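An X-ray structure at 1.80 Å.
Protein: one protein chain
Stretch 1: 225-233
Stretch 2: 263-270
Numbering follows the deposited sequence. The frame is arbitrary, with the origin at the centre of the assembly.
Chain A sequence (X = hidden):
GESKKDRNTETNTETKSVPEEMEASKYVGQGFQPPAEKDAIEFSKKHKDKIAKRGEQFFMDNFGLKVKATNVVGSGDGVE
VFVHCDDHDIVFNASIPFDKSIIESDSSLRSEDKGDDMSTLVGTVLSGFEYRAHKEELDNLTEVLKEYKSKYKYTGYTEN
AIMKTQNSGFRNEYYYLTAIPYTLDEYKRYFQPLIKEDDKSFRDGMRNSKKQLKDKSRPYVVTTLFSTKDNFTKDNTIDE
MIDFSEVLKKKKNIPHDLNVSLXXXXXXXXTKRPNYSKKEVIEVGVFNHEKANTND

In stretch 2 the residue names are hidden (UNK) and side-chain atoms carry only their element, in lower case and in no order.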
# COMPACT_ATOMS: atom_id res chain seq x y z
N LEU A 225 9.38 2.41 -9.31
CA LEU A 225 10.20 1.70 -10.30
C LEU A 225 11.68 1.78 -9.95
O LEU A 225 12.17 2.79 -9.46
CB LEU A 225 9.97 2.26 -11.71
CG LEU A 225 8.50 2.37 -12.15
CD1 LEU A 225 8.41 2.95 -13.56
CD2 LEU A 225 7.78 0.99 -12.06
N PHE A 226 12.38 0.69 -10.22
CA PHE A 226 13.82 0.57 -9.96
C PHE A 226 14.53 0.38 -11.30
O PHE A 226 14.29 -0.60 -12.01
CB PHE A 226 14.07 -0.62 -9.02
CG PHE A 226 13.38 -0.50 -7.68
CD1 PHE A 226 12.05 -0.91 -7.52
CD2 PHE A 226 14.06 0.02 -6.57
CE1 PHE A 226 11.42 -0.82 -6.27
CE2 PHE A 226 13.45 0.04 -5.31
CZ PHE A 226 12.13 -0.37 -5.17
N SER A 227 15.41 1.33 -11.66
CA SER A 227 16.17 1.23 -12.90
C SER A 227 17.01 -0.06 -12.92
O SER A 227 17.52 -0.48 -11.88
CB SER A 227 17.09 2.43 -13.06
OG SER A 227 17.85 2.32 -14.24
N THR A 228 17.19 -0.66 -14.10
CA THR A 228 18.07 -1.83 -14.25
C THR A 228 19.46 -1.36 -14.72
O THR A 228 20.35 -2.20 -14.91
CB THR A 228 17.48 -2.89 -15.20
OG1 THR A 228 17.30 -2.32 -16.49
CG2 THR A 228 16.17 -3.49 -14.70
N LYS A 229 19.66 -0.05 -14.91
CA LYS A 229 20.96 0.53 -15.31
C LYS A 229 21.97 0.40 -14.18
O LYS A 229 21.65 0.75 -13.05
CB LYS A 229 20.85 2.02 -15.67
CG LYS A 229 19.93 2.36 -16.83
CD LYS A 229 19.88 3.87 -17.01
CE LYS A 229 19.05 4.28 -18.19
NZ LYS A 229 19.12 5.75 -18.41
N ASP A 230 23.20 -0.00 -14.50
CA ASP A 230 24.26 -0.06 -13.48
C ASP A 230 24.67 1.36 -13.08
O ASP A 230 25.09 1.59 -11.95
CB ASP A 230 25.49 -0.84 -14.01
CG ASP A 230 25.20 -2.22 -14.59
OD1 ASP A 230 24.44 -2.99 -13.96
OD2 ASP A 230 25.75 -2.53 -15.67
N ASN A 231 24.48 2.33 -14.00
CA ASN A 231 24.90 3.72 -13.83
C ASN A 231 23.73 4.71 -13.82
O ASN A 231 23.87 5.82 -14.35
CB ASN A 231 25.86 4.05 -15.00
CG ASN A 231 25.22 3.96 -16.38
OD1 ASN A 231 24.14 3.38 -16.58
ND2 ASN A 231 25.86 4.55 -17.37
N PHE A 232 22.59 4.35 -13.21
CA PHE A 232 21.44 5.25 -13.14
C PHE A 232 21.80 6.60 -12.53
O PHE A 232 22.44 6.65 -11.49
CB PHE A 232 20.30 4.61 -12.31
CG PHE A 232 19.17 5.56 -11.96
CD1 PHE A 232 18.08 5.71 -12.81
CD2 PHE A 232 19.20 6.30 -10.78
CE1 PHE A 232 17.03 6.57 -12.48
CE2 PHE A 232 18.15 7.17 -10.46
CZ PHE A 232 17.08 7.31 -11.31
N THR A 233 21.32 7.68 -13.14
CA THR A 233 21.36 9.03 -12.58
C THR A 233 20.03 9.70 -12.92
O THR A 233 19.39 9.29 -13.88
CB THR A 233 22.55 9.87 -13.07
OG1 THR A 233 22.35 10.24 -14.43
CG2 THR A 233 23.93 9.22 -12.84
N UNK A 263 7.53 7.65 -10.96
CA UNK A 263 8.77 7.74 -10.19
C UNK A 263 9.65 6.57 -10.52
O UNK A 263 9.17 5.44 -10.65
c UNK A 263 7.94 9.13 -8.17
c UNK A 263 8.55 7.82 -8.67
n UNK A 263 7.61 10.39 -6.13
o UNK A 263 8.28 8.30 -5.94
c UNK A 263 7.97 9.24 -6.65
N UNK A 264 10.96 6.84 -10.64
CA UNK A 264 12.00 5.85 -10.88
C UNK A 264 13.22 6.21 -10.04
O UNK A 264 13.52 7.39 -9.85
c UNK A 264 13.16 4.31 -12.60
c UNK A 264 12.36 5.65 -12.40
c UNK A 264 13.11 6.89 -12.97
c UNK A 264 13.31 3.77 -14.05
N UNK A 265 13.92 5.19 -9.55
CA UNK A 265 15.14 5.36 -8.75
C UNK A 265 16.21 4.36 -9.21
O UNK A 265 16.00 3.62 -10.18
c UNK A 265 14.82 5.16 -7.27
o UNK A 265 14.35 3.83 -7.04
N UNK A 266 17.33 4.25 -8.47
CA UNK A 266 18.36 3.28 -8.82
C UNK A 266 17.87 1.84 -8.47
O UNK A 266 16.74 1.67 -7.95
c UNK A 266 19.82 3.47 -6.69
c UNK A 266 19.72 3.64 -8.19
n UNK A 266 20.84 4.06 -6.10
o UNK A 266 19.02 2.76 -6.05
N UNK A 267 18.67 0.81 -8.77
CA UNK A 267 18.26 -0.58 -8.63
C UNK A 267 18.24 -1.11 -7.20
O UNK A 267 17.87 -2.27 -7.01
n UNK A 267 22.69 -3.15 -11.87
c UNK A 267 21.84 -2.14 -11.18
c UNK A 267 19.19 -1.49 -9.49
c UNK A 267 21.45 -2.60 -9.79
c UNK A 267 20.63 -1.57 -9.00
N UNK A 268 18.65 -0.30 -6.22
CA UNK A 268 18.83 -0.81 -4.86
C UNK A 268 17.70 -0.51 -3.90
O UNK A 268 16.91 0.41 -4.11
c UNK A 268 23.57 -1.43 -6.60
c UNK A 268 22.97 -2.34 -5.75
c UNK A 268 23.07 -0.14 -6.70
c UNK A 268 20.13 -0.26 -4.26
c UNK A 268 21.86 -1.96 -4.99
c UNK A 268 21.95 0.23 -5.94
o UNK A 268 24.66 -1.80 -7.34
c UNK A 268 21.34 -0.67 -5.07
N UNK A 269 17.64 -1.29 -2.82
CA UNK A 269 16.63 -1.13 -1.77
C UNK A 269 17.29 -1.42 -0.43
O UNK A 269 18.07 -2.36 -0.31
c UNK A 269 15.62 -3.49 -1.99
c UNK A 269 15.34 -1.98 -2.02
c UNK A 269 13.55 -0.17 -1.26
c UNK A 269 14.18 -1.60 -1.04
N UNK A 270 16.97 -0.59 0.57
CA UNK A 270 17.46 -0.79 1.93
C UNK A 270 16.74 -2.02 2.51
O UNK A 270 15.52 -2.02 2.58
o UNK A 270 17.39 -0.30 5.00
c UNK A 270 17.20 0.47 2.75
c UNK A 270 17.82 0.43 4.11
n UNK A 270 18.83 1.24 4.30
O HOH W 1 20.92 1.54 -10.47

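Position 263 carries three side-chain carbons, the third bearing one oxygen and one nitrogen. The end of this chain leads away from stretch 1, and the contact is left to the backbone, where Leu-225 N donates a weak hydrogen bond to the carbonyl O of 263 (3.3 Å). A terminal amide on a three-carbon chain is Gln-263.

Position 264 has four carbons, forked at the first, with one arm two carbons long. The fork lies on the same sheet face as Leu-225, and one of its carbons comes within 3.9 Å of Leu-225 CB; another is 4.0 Å from Phe-232 CE1. This is Ile-264, and these carbons are CG1 and CG2.

At position 265 a single carbon is followed by one oxygen, 3.8 Å from Phe-226 CD2. The small side chain shares its sheet face with Phe-226. It is a serine, Ser-265.

Position 266 shows two carbons, the second carrying one oxygen and one nitrogen. The side chain points away overall, yet its CB touches Phe-232 CD2 at 3.7 Å. This shorter amide is Asn-266.

Position 267 has four carbons in a row ending in nitrogen. The chain starts sideways but reaches back to stretch 1, its nitrogen lying 2.7 Å from Asp-230 OD1. It is Lys-267, and NZ forms a salt bridge with that carboxylate.

Position 268 bears one carbon and then a six-carbon ring with an oxygen attached: Tyr-268. Its backbone O lies 3.7 Å from Phe-226 CE2, at the ring edge. Tyr-268 N donates a hydrogen bond to Asn-266 OD1 (3.1 Å), bracing the bend where the strand has ended.

Position 269 again has four carbons forked at the first, one arm two carbons long, and its nearest carbon is 4.1 Å from Phe-226 CE2. This is Ile-269, touching through CD1.

Position 270 has two carbons, the second with one oxygen and one nitrogen, and makes no contact with stretch 1. It is Asn-270.

The contact begins as a parallel strand pairing. Ser-265 N donates to Leu-225 O (3.0 Å), and Ser-227 N donates to Ser-265 O (2.8 Å) in a nearly straight bond. Beyond the paired strands, the turn from Lys-229 to Phe-232 brings the Phe-232 ring back, with one face over Ser-265 C and Asn-266 N. A water extends the link by donating to Lys-229 O (2.8 Å) and accepting from Lys-267 N (2.9 Å), while the salt bridge ties the exposed Asp-230 to the loop.

Stretch 2 263-270: QISNKYIN
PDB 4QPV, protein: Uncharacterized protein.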